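PDB 1WYZ: putative S-adenosylmethionine-dependent methyltransferase from Bacteroides thetaiotaomicron, which probably transfers methyl groups from S-adenosylmethionine as an RsmI-like methyltransferase, to a substrate not yet established. Local coordinates for residues T3-P9 against K114-G120; R151-K156 against D184-C189; S166-I172 against C228-K234. All blocks are in the same frame, centred on the assembly; numbering follows the deposited sequence.

Interaction 1: residues T3-P9 against K114-G120; sequences TALYLLP and KVIPLVG
Two neighbouring strands of the N-terminal parallel sheet, 5-8 and 115-117, pair here in register, with Leu5 beside Val115, Tyr6 beside Ile116 and Leu7 beside Pro117. Leu5 N donates to Lys114 O at 2.8 Å in an almost straight bond (176°). Leu5 O then receives Ile116 N at 3.0 Å, and Leu7 N reaches Ile116 O at 3.0 Å. A weak bond from Leu118 N to Leu7 O ends the series. Proline suits position 117 because the 5-8 strand asks no N-H of it.

On one face of the sheet Tyr6 and Ile116 run side by side. Ile116 CG2 sits over the tyrosine ring, 3.7 Å from its centroid, a CH-pi contact offset toward the rim, while Leu118 CD2 meets the ring edge near its plane, 3.9 Å from Tyr6 CD1. On the other face, which Leu5 and Pro117 share, Leu7 CD2 touches Val115 CG1 at 3.7 Å, and helix 100-110 covers Leu5, Leu7 and Val115. Beyond the strands Pro9 CD packs on Leu118 CB at 4.1 Å, the two side chains crossing at about a right angle. Backbone bonds thus set the register and satisfy the peptide groups between the strands, so apolar side chains suit this buried pairing.

Interaction 2: residues R151-K156 against D184-C189; sequences RAKKLK and DILQNC
Arg151 and Asp184 join helices 150-165 and 178-188 by a salt bridge. One carboxylate oxygen does the work: Asp184 OD2 receives Arg151 NH2 at 2.6 Å on its anti lone pair, while Arg151 NE makes a weak bond of 3.1 Å to Asp184 OD2. The two flat groups stand nearly perpendicular, 87° apart, and OD2 is tilted from the guanidinium plane, so this is not the coplanar two-oxygen pairing. Arg151 NH1 turns to Glu173, and with this second acid the buried guanidinium's charge is probably well compensated.

A second polar link comes from Lys156. Its chain, bent at chi2 (71°) and extended beyond, carries NZ to Asn188 O at 2.9 Å, nearly in line with the C=O. A long, flexible lysine suits this exposed margin, where it can meet a carbonyl at the end of helix 178-188.

The apolar contacts lie between these polar ones. Leu155 points into the contact, its CD1 4.0 Å from Asp184 CB and its CB 4.4 Å from Cys189 SG. The small Ala152 lets the backbones approach, its CA 6.1 Å from Asn188 CA.

The short helical segments cross at -70°, their axes 9.9 Å apart. Met181, also of helix 178-188, touches Arg151 and Leu155; Phe171 of strand 168-173 packs against Leu155 and Ile185 and places both helices against the C-terminal mixed sheet.

Interaction 3: residues S166-I172 against C228-K234; sequences SQTQLFI and CIFLLYK
Gln169, the strand partner of Leu232, has its amide gripped from several sides: NE2 donates to two acceptors of one residue, Gln167 O at 2.6 Å and Gln167 OE1 at 3.0 Å, both close to its amide plane. Gln169 OE1 is taken by His141, so the whole amide is held and its rotation fixed.

The antiparallel strands 168-172 and 228-233 are tied by two hydrogen-bonded pairs. Gln169 and Leu232 exchange N-H and C=O, as do Phe171 and Phe230, whose shorter bond, Phe230 N to Phe171 O, is 2.9 Å. At the chain end Lys234 passes over one face of the Tyr233 ring, and its NZ reaches Ser166 OG at 3.3 Å.

Phe171 has CG between the backbone N and the carbonyl carbon (chi1 53°), which lays its ring across the partner strand. Phe230 CB lies over one face, 4.0 Å from the centroid, and Leu232 CG approaches the edge, 3.9 Å from Phe171 CE2. The two phenylalanine rings meet obliquely. On the other face Leu170 and Leu231 run side by side, CG to CG 3.8 Å, and branched Ile172 meets Ile229. Thr168 OG1 sits over the Tyr233 ring yet bonds to Asn134 O.

Strand 138-143 pairs with strand 168-173 on its far side, and strand 194-199 borders 228-233. Helix 178-188 covers Phe171 and Phe230 on one face; on the other, Phe133 packs on Leu231.

How the interactions relate
Interactions 1 and 3 are buried pairings in two different sheets, lying on opposite sides of the chain's centre with about 27 Å between their centres. The first is parallel and the second antiparallel; both combine backbone bonds with apolar side chains, and interaction 3 adds polar groups at one end of the pairing. Interaction 2, which joins helices, is only partly buried, and charged side chains hold its margins. It lies close to interaction 3, their centres 12 Å apart: helix 150-165, strand 168-173 and helix 178-188 follow one another in the chain, and Cys189 of interaction 2 also meets Leu232. Interaction 1, some 37 Å from interaction 2 between centres, touches neither.

Interaction 1: residues T3-P9 against K114-G120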
loop_
_atom_site.group_PDB
_atom_site.type_symbol
_atom_site.label_atom_id
_atom_site.label_comp_id
_atom_site.label_asym_id
_atom_site.label_seq_id
_atom_site.Cartn_x
_atom_site.Cartn_y
_atom_site.Cartn_z
ATOM N N THR A 3 -17.415 1.167 16.796
ATOM C CA THR A 3 -17.172 2.508 17.313
ATOM C C THR A 3 -15.674 2.798 17.226
ATOM O O THR A 3 -14.879 2.301 18.031
ATOM C CB THR A 3 -17.670 2.645 18.775
ATOM O OG1 THR A 3 -17.196 3.878 19.329
ATOM C CG2 THR A 3 -17.190 1.479 19.621
ATOM N N ALA A 4 -15.300 3.595 16.227
ATOM C CA ALA A 4 -13.903 3.939 15.995
ATOM C C ALA A 4 -13.737 4.958 14.869
ATOM O O ALA A 4 -14.718 5.423 14.286
ATOM C CB ALA A 4 -13.113 2.677 15.659
ATOM N N LEU A 5 -12.482 5.305 14.584
ATOM C CA LEU A 5 -12.145 6.238 13.517
ATOM C C LEU A 5 -11.748 5.418 12.289
ATOM O O LEU A 5 -10.629 4.896 12.198
ATOM C CB LEU A 5 -10.981 7.158 13.933
ATOM C CG LEU A 5 -10.506 8.202 12.901
ATOM C CD1 LEU A 5 -11.600 9.248 12.665
ATOM C CD2 LEU A 5 -9.236 8.880 13.385
ATOM N N TYR A 6 -12.690 5.297 11.362
ATOM C CA TYR A 6 -12.493 4.563 10.126
ATOM C C TYR A 6 -11.812 5.447 9.079
ATOM O O TYR A 6 -12.330 6.508 8.719
ATOM C CB TYR A 6 -13.846 4.099 9.595
ATOM C CG TYR A 6 -14.431 2.897 10.316
ATOM C CD1 TYR A 6 -14.099 1.600 9.928
ATOM C CD2 TYR A 6 -15.359 3.055 11.341
ATOM C CE1 TYR A 6 -14.680 0.489 10.535
ATOM C CE2 TYR A 6 -15.949 1.949 11.956
ATOM C CZ TYR A 6 -15.607 0.666 11.544
ATOM O OH TYR A 6 -16.202 -0.439 12.125
ATOM N N LEU A 7 -10.645 5.020 8.607
ATOM C CA LEU A 7 -9.902 5.755 7.585
ATOM C C LEU A 7 -10.446 5.328 6.229
ATOM O O LEU A 7 -10.084 4.272 5.725
ATOM C CB LEU A 7 -8.419 5.419 7.696
ATOM C CG LEU A 7 -7.581 6.287 8.648
ATOM C CD1 LEU A 7 -8.444 6.934 9.705
ATOM C CD2 LEU A 7 -6.481 5.435 9.262
ATOM N N LEU A 8 -11.304 6.161 5.642
ATOM C CA LEU A 8 -11.952 5.854 4.357
ATOM C C LEU A 8 -11.265 6.204 3.024
ATOM O O LEU A 8 -11.057 7.369 2.713
ATOM C CB LEU A 8 -13.342 6.494 4.341
ATOM C CG LEU A 8 -14.193 6.257 5.587
ATOM C CD1 LEU A 8 -15.524 6.969 5.424
ATOM C CD2 LEU A 8 -14.389 4.756 5.786
ATOM N N PRO A 9 -10.903 5.193 2.220
ATOM C CA PRO A 9 -10.261 5.536 0.944
ATOM C C PRO A 9 -11.227 5.854 -0.214
ATOM O O PRO A 9 -12.358 5.374 -0.244
ATOM C CB PRO A 9 -9.365 4.322 0.667
ATOM C CG PRO A 9 -10.025 3.192 1.412
ATOM C CD PRO A 9 -10.517 3.839 2.670
ATOM N N LYS A 114 -9.749 4.094 19.010
ATOM C CA LYS A 114 -9.653 2.996 18.043
ATOM C C LYS A 114 -9.614 3.504 16.603
ATOM O O LYS A 114 -10.454 4.299 16.177
ATOM C CB LYS A 114 -10.836 2.029 18.202
ATOM C CG LYS A 114 -10.874 0.903 17.182
ATOM C CD LYS A 114 -9.629 0.069 17.278
ATOM C CE LYS A 114 -9.783 -1.228 16.526
ATOM N NZ LYS A 114 -10.924 -2.012 17.066
ATOM N N VAL A 115 -8.633 3.013 15.858
ATOM C CA VAL A 115 -8.444 3.395 14.469
ATOM C C VAL A 115 -8.506 2.133 13.607
ATOM O O VAL A 115 -7.944 1.089 13.963
ATOM C CB VAL A 115 -7.059 4.070 14.273
ATOM C CG1 VAL A 115 -6.876 4.523 12.827
ATOM C CG2 VAL A 115 -6.930 5.231 15.221
ATOM N N ILE A 116 -9.204 2.224 12.483
ATOM C CA ILE A 116 -9.310 1.087 11.593
ATOM C C ILE A 116 -9.311 1.531 10.132
ATOM O O ILE A 116 -10.196 2.254 9.678
ATOM C CB ILE A 116 -10.556 0.235 11.964
ATOM C CG1 ILE A 116 -10.962 -0.658 10.798
ATOM C CG2 ILE A 116 -11.669 1.129 12.446
ATOM C CD1 ILE A 116 -11.951 -1.767 11.148
ATOM N N PRO A 117 -8.277 1.120 9.380
ATOM C CA PRO A 117 -8.138 1.467 7.963
ATOM C C PRO A 117 -8.880 0.472 7.051
ATOM O O PRO A 117 -8.819 -0.735 7.266
ATOM C CB PRO A 117 -6.627 1.410 7.762
ATOM C CG PRO A 117 -6.271 0.171 8.564
ATOM C CD PRO A 117 -7.106 0.346 9.847
ATOM N N LEU A 118 -9.588 0.979 6.047
ATOM C CA LEU A 118 -10.305 0.096 5.133
ATOM C C LEU A 118 -9.542 -0.024 3.814
ATOM O O LEU A 118 -8.810 0.891 3.428
ATOM C CB LEU A 118 -11.727 0.612 4.890
ATOM C CG LEU A 118 -12.617 0.768 6.127
ATOM C CD1 LEU A 118 -14.049 1.053 5.677
ATOM C CD2 LEU A 118 -12.582 -0.502 6.983
ATOM N N VAL A 119 -9.710 -1.150 3.127
ATOM C CA VAL A 119 -9.008 -1.383 1.872
ATOM C C VAL A 119 -9.376 -0.402 0.761
ATOM O O VAL A 119 -10.537 -0.056 0.562
ATOM C CB VAL A 119 -9.238 -2.820 1.374
ATOM C CG1 VAL A 119 -8.478 -3.047 0.082
ATOM C CG2 VAL A 119 -8.776 -3.812 2.424
ATOM N N GLY A 120 -8.365 0.046 0.034
ATOM C CA GLY A 120 -8.617 0.981 -1.036
ATOM C C GLY A 120 -7.504 0.946 -2.054
ATOM O O GLY A 120 -6.467 0.320 -1.822
#

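Interaction 2: residues R151-K156 against D184-C189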
loop_
_atom_site.group_PDB
_atom_site.type_symbol
_atom_site.label_atom_id
_atom_site.label_comp_id
_atom_site.label_asym_id
_atom_site.label_seq_id
_atom_site.Cartn_x
_atom_site.Cartn_y
_atom_site.Cartn_z
ATOM N N ARG A 151 18.055 17.447 -7.403
ATOM C CA ARG A 151 17.218 16.363 -7.896
ATOM C C ARG A 151 18.093 15.238 -8.429
ATOM O O ARG A 151 17.720 14.066 -8.385
ATOM C CB ARG A 151 16.283 16.879 -8.992
ATOM C CG ARG A 151 15.247 15.867 -9.424
ATOM C CD ARG A 151 13.961 16.546 -9.816
ATOM N NE ARG A 151 13.672 16.373 -11.232
ATOM C CZ ARG A 151 12.546 16.765 -11.814
ATOM N NH1 ARG A 151 11.597 17.363 -11.100
ATOM N NH2 ARG A 151 12.359 16.538 -13.105
ATOM N N ALA A 152 19.263 15.601 -8.937
ATOM C CA ALA A 152 20.198 14.616 -9.452
ATOM C C ALA A 152 20.827 13.911 -8.258
ATOM O O ALA A 152 21.091 12.716 -8.303
ATOM C CB ALA A 152 21.263 15.299 -10.284
ATOM N N LYS A 153 21.067 14.667 -7.190
ATOM C CA LYS A 153 21.653 14.099 -5.986
ATOM C C LYS A 153 20.708 13.037 -5.460
ATOM O O LYS A 153 21.113 11.911 -5.178
ATOM C CB LYS A 153 21.852 15.167 -4.903
ATOM C CG LYS A 153 23.099 16.034 -5.059
ATOM C CD LYS A 153 23.406 16.799 -3.772
ATOM C CE LYS A 153 23.778 15.859 -2.623
ATOM N NZ LYS A 153 25.098 15.196 -2.824
ATOM N N LYS A 154 19.439 13.410 -5.343
ATOM C CA LYS A 154 18.414 12.514 -4.832
ATOM C C LYS A 154 18.303 11.236 -5.663
ATOM O O LYS A 154 18.419 10.137 -5.118
ATOM C CB LYS A 154 17.064 13.245 -4.768
ATOM C CG LYS A 154 16.001 12.557 -3.927
ATOM C CD LYS A 154 16.513 12.281 -2.527
ATOM C CE LYS A 154 15.368 11.953 -1.593
ATOM N NZ LYS A 154 14.552 10.849 -2.155
ATOM N N LEU A 155 18.090 11.373 -6.971
ATOM C CA LEU A 155 17.980 10.211 -7.862
ATOM C C LEU A 155 19.200 9.312 -7.697
ATOM O O LEU A 155 19.082 8.089 -7.619
ATOM C CB LEU A 155 17.888 10.656 -9.331
ATOM C CG LEU A 155 16.675 11.492 -9.763
ATOM C CD1 LEU A 155 16.934 12.150 -11.115
ATOM C CD2 LEU A 155 15.445 10.597 -9.810
ATOM N N LYS A 156 20.371 9.933 -7.634
ATOM C CA LYS A 156 21.630 9.213 -7.497
ATOM C C LYS A 156 21.696 8.410 -6.190
ATOM O O LYS A 156 22.192 7.283 -6.175
ATOM C CB LYS A 156 22.786 10.214 -7.561
ATOM C CG LYS A 156 24.069 9.663 -8.147
ATOM C CD LYS A 156 23.951 9.429 -9.648
ATOM C CE LYS A 156 25.280 8.939 -10.233
ATOM N NZ LYS A 156 25.162 8.562 -11.671
ATOM N N ASP A 184 15.336 13.588 -16.614
ATOM C CA ASP A 184 16.288 13.584 -15.503
ATOM C C ASP A 184 16.736 12.183 -15.061
ATOM O O ASP A 184 17.918 11.972 -14.752
ATOM C CB ASP A 184 15.724 14.338 -14.293
ATOM C CG ASP A 184 15.772 15.841 -14.472
ATOM O OD1 ASP A 184 16.794 16.347 -14.973
ATOM O OD2 ASP A 184 14.788 16.518 -14.103
ATOM N N ILE A 185 15.801 11.236 -15.036
ATOM C CA ILE A 185 16.117 9.878 -14.628
ATOM C C ILE A 185 17.142 9.233 -15.560
ATOM O O ILE A 185 18.114 8.622 -15.101
ATOM C CB ILE A 185 14.832 9.015 -14.567
ATOM C CG1 ILE A 185 13.876 9.622 -13.538
ATOM C CG2 ILE A 185 15.173 7.568 -14.191
ATOM C CD1 ILE A 185 14.114 9.280 -12.105
ATOM N N LEU A 186 16.943 9.400 -16.865
ATOM C CA LEU A 186 17.838 8.812 -17.856
ATOM C C LEU A 186 19.166 9.542 -18.043
ATOM O O LEU A 186 20.095 9.015 -18.663
ATOM C CB LEU A 186 17.107 8.677 -19.193
ATOM C CG LEU A 186 16.506 9.939 -19.813
ATOM C CD1 LEU A 186 17.594 10.717 -20.555
ATOM C CD2 LEU A 186 15.383 9.539 -20.776
ATOM N N GLN A 187 19.265 10.754 -17.510
ATOM C CA GLN A 187 20.515 11.491 -17.606
ATOM C C GLN A 187 21.407 11.118 -16.428
ATOM O O GLN A 187 22.602 10.875 -16.597
ATOM C CB GLN A 187 20.271 12.999 -17.595
ATOM C CG GLN A 187 19.577 13.508 -18.835
ATOM C CD GLN A 187 20.387 13.242 -20.074
ATOM O OE1 GLN A 187 19.846 13.163 -21.174
ATOM N NE2 GLN A 187 21.698 13.106 -19.907
ATOM N N ASN A 188 20.812 11.042 -15.240
ATOM C CA ASN A 188 21.550 10.729 -14.014
ATOM C C ASN A 188 21.648 9.265 -13.580
ATOM O O ASN A 188 22.560 8.904 -12.833
ATOM C CB ASN A 188 20.970 11.538 -12.851
ATOM C CG ASN A 188 20.813 13.002 -13.185
ATOM O OD1 ASN A 188 19.773 13.425 -13.697
ATOM N ND2 ASN A 188 21.853 13.785 -12.921
ATOM N N CYS A 189 20.725 8.423 -14.032
ATOM C CA CYS A 189 20.749 7.021 -13.630
ATOM C C CYS A 189 21.561 6.129 -14.550
ATOM O O CYS A 189 21.826 6.487 -15.702
ATOM C CB CYS A 189 19.323 6.490 -13.503
ATOM S SG CYS A 189 18.423 7.222 -12.090
#

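Interaction 3: residues S166-I172 against C228-K234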
loop_
_atom_site.group_PDB
_atom_site.type_symbol
_atom_site.label_atom_id
_atom_site.label_comp_id
_atom_site.label_asym_id
_atom_site.label_seq_id
_atom_site.Cartn_x
_atom_site.Cartn_y
_atom_site.Cartn_z
ATOM N N SER A 166 18.774 -3.691 -1.785
ATOM C CA SER A 166 17.817 -4.486 -2.551
ATOM C C SER A 166 16.406 -3.993 -2.262
ATOM O O SER A 166 15.515 -4.771 -1.908
ATOM C CB SER A 166 17.939 -5.958 -2.177
ATOM O OG SER A 166 19.180 -6.470 -2.625
ATOM N N GLN A 167 16.213 -2.688 -2.426
ATOM C CA GLN A 167 14.925 -2.075 -2.159
ATOM C C GLN A 167 14.380 -1.153 -3.247
ATOM O O GLN A 167 15.013 -0.185 -3.651
ATOM C CB GLN A 167 15.013 -1.304 -0.854
ATOM C CG GLN A 167 13.725 -0.677 -0.400
ATOM C CD GLN A 167 13.965 0.188 0.803
ATOM O OE1 GLN A 167 14.280 1.367 0.676
ATOM N NE2 GLN A 167 13.850 -0.404 1.986
ATOM N N THR A 168 13.179 -1.462 -3.704
ATOM C CA THR A 168 12.517 -0.663 -4.708
ATOM C C THR A 168 12.388 0.775 -4.199
ATOM O O THR A 168 12.076 0.994 -3.023
ATOM C CB THR A 168 11.120 -1.248 -4.984
ATOM O OG1 THR A 168 11.266 -2.626 -5.341
ATOM C CG2 THR A 168 10.409 -0.494 -6.119
ATOM N N GLN A 169 12.641 1.753 -5.064
ATOM C CA GLN A 169 12.518 3.159 -4.664
ATOM C C GLN A 169 11.370 3.809 -5.443
ATOM O O GLN A 169 11.333 3.730 -6.669
ATOM C CB GLN A 169 13.834 3.899 -4.930
ATOM C CG GLN A 169 15.058 3.279 -4.246
ATOM C CD GLN A 169 14.949 3.164 -2.709
ATOM O OE1 GLN A 169 14.764 4.155 -1.995
ATOM N NE2 GLN A 169 15.081 1.936 -2.207
ATOM N N LEU A 170 10.436 4.448 -4.737
ATOM C CA LEU A 170 9.279 5.067 -5.390
ATOM C C LEU A 170 9.120 6.553 -5.118
ATOM O O LEU A 170 9.326 7.010 -3.992
ATOM C CB LEU A 170 7.963 4.397 -4.953
ATOM C CG LEU A 170 7.623 2.924 -5.161
ATOM C CD1 LEU A 170 8.343 2.066 -4.132
ATOM C CD2 LEU A 170 6.119 2.753 -5.001
ATOM N N PHE A 171 8.716 7.293 -6.145
ATOM C CA PHE A 171 8.484 8.726 -6.021
ATOM C C PHE A 171 7.478 9.198 -7.076
ATOM O O PHE A 171 7.342 8.581 -8.137
ATOM C CB PHE A 171 9.809 9.497 -6.122
ATOM C CG PHE A 171 10.638 9.166 -7.341
ATOM C CD1 PHE A 171 10.462 9.871 -8.540
ATOM C CD2 PHE A 171 11.623 8.181 -7.284
ATOM C CE1 PHE A 171 11.256 9.607 -9.663
ATOM C CE2 PHE A 171 12.431 7.905 -8.411
ATOM C CZ PHE A 171 12.239 8.627 -9.600
ATOM N N ILE A 172 6.759 10.276 -6.777
ATOM C CA ILE A 172 5.761 10.800 -7.701
ATOM C C ILE A 172 6.112 12.194 -8.200
ATOM O O ILE A 172 7.018 12.848 -7.663
ATOM C CB ILE A 172 4.372 10.850 -7.048
ATOM C CG1 ILE A 172 4.384 11.841 -5.882
ATOM C CG2 ILE A 172 3.974 9.456 -6.572
ATOM C CD1 ILE A 172 3.005 12.219 -5.343
ATOM N N CYS A 228 1.433 10.211 -12.741
ATOM C CA CYS A 228 1.927 8.830 -12.667
ATOM C C CYS A 228 2.970 8.663 -11.552
ATOM O O CYS A 228 3.366 9.635 -10.917
ATOM C CB CYS A 228 2.558 8.427 -13.999
ATOM S SG CYS A 228 3.970 9.432 -14.471
ATOM N N ILE A 229 3.411 7.429 -11.319
ATOM C CA ILE A 229 4.411 7.146 -10.284
ATOM C C ILE A 229 5.637 6.519 -10.928
ATOM O O ILE A 229 5.525 5.896 -11.983
ATOM C CB ILE A 229 3.904 6.131 -9.229
ATOM C CG1 ILE A 229 2.669 6.670 -8.514
ATOM C CG2 ILE A 229 5.009 5.829 -8.226
ATOM C CD1 ILE A 229 1.383 6.619 -9.331
ATOM N N PHE A 230 6.797 6.656 -10.288
ATOM C CA PHE A 230 8.017 6.076 -10.833
ATOM C C PHE A 230 8.678 5.100 -9.863
ATOM O O PHE A 230 8.723 5.337 -8.655
ATOM C CB PHE A 230 9.003 7.181 -11.210
ATOM C CG PHE A 230 8.507 8.089 -12.301
ATOM C CD1 PHE A 230 8.235 7.588 -13.570
ATOM C CD2 PHE A 230 8.295 9.450 -12.058
ATOM C CE1 PHE A 230 7.752 8.424 -14.588
ATOM C CE2 PHE A 230 7.810 10.303 -13.072
ATOM C CZ PHE A 230 7.542 9.782 -14.334
ATOM N N LEU A 231 9.192 3.996 -10.398
ATOM C CA LEU A 231 9.865 2.997 -9.575
ATOM C C LEU A 231 11.223 2.610 -10.148
ATOM O O LEU A 231 11.329 2.257 -11.316
ATOM C CB LEU A 231 9.016 1.733 -9.443
ATOM C CG LEU A 231 7.611 1.856 -8.857
ATOM C CD1 LEU A 231 6.674 2.429 -9.926
ATOM C CD2 LEU A 231 7.116 0.475 -8.384
ATOM N N LEU A 232 12.254 2.669 -9.310
ATOM C CA LEU A 232 13.617 2.314 -9.701
ATOM C C LEU A 232 14.057 1.017 -9.017
ATOM O O LEU A 232 13.961 0.897 -7.794
ATOM C CB LEU A 232 14.602 3.426 -9.293
ATOM C CG LEU A 232 14.458 4.857 -9.809
ATOM C CD1 LEU A 232 15.624 5.682 -9.304
ATOM C CD2 LEU A 232 14.444 4.857 -11.329
ATOM N N TYR A 233 14.542 0.055 -9.798
ATOM C CA TYR A 233 15.021 -1.204 -9.231
ATOM C C TYR A 233 16.188 -1.729 -10.062
ATOM O O TYR A 233 16.537 -1.107 -11.059
ATOM C CB TYR A 233 13.896 -2.226 -9.115
ATOM C CG TYR A 233 14.220 -3.300 -8.106
ATOM C CD1 TYR A 233 14.674 -2.967 -6.829
ATOM C CD2 TYR A 233 14.140 -4.648 -8.447
ATOM C CE1 TYR A 233 15.056 -3.959 -5.914
ATOM C CE2 TYR A 233 14.512 -5.643 -7.553
ATOM C CZ TYR A 233 14.971 -5.301 -6.288
ATOM O OH TYR A 233 15.356 -6.297 -5.416
ATOM N N LYS A 234 16.769 -2.870 -9.678
ATOM C CA LYS A 234 17.978 -3.386 -10.341
ATOM C C LYS A 234 18.089 -4.121 -11.682
ATOM O O LYS A 234 18.869 -3.681 -12.537
ATOM C CB LYS A 234 18.817 -4.162 -9.322
ATOM C CG LYS A 234 18.059 -5.084 -8.413
ATOM C CD LYS A 234 19.048 -5.753 -7.473
ATOM C CE LYS A 234 18.372 -6.673 -6.476
ATOM N NZ LYS A 234 19.391 -7.451 -5.717
#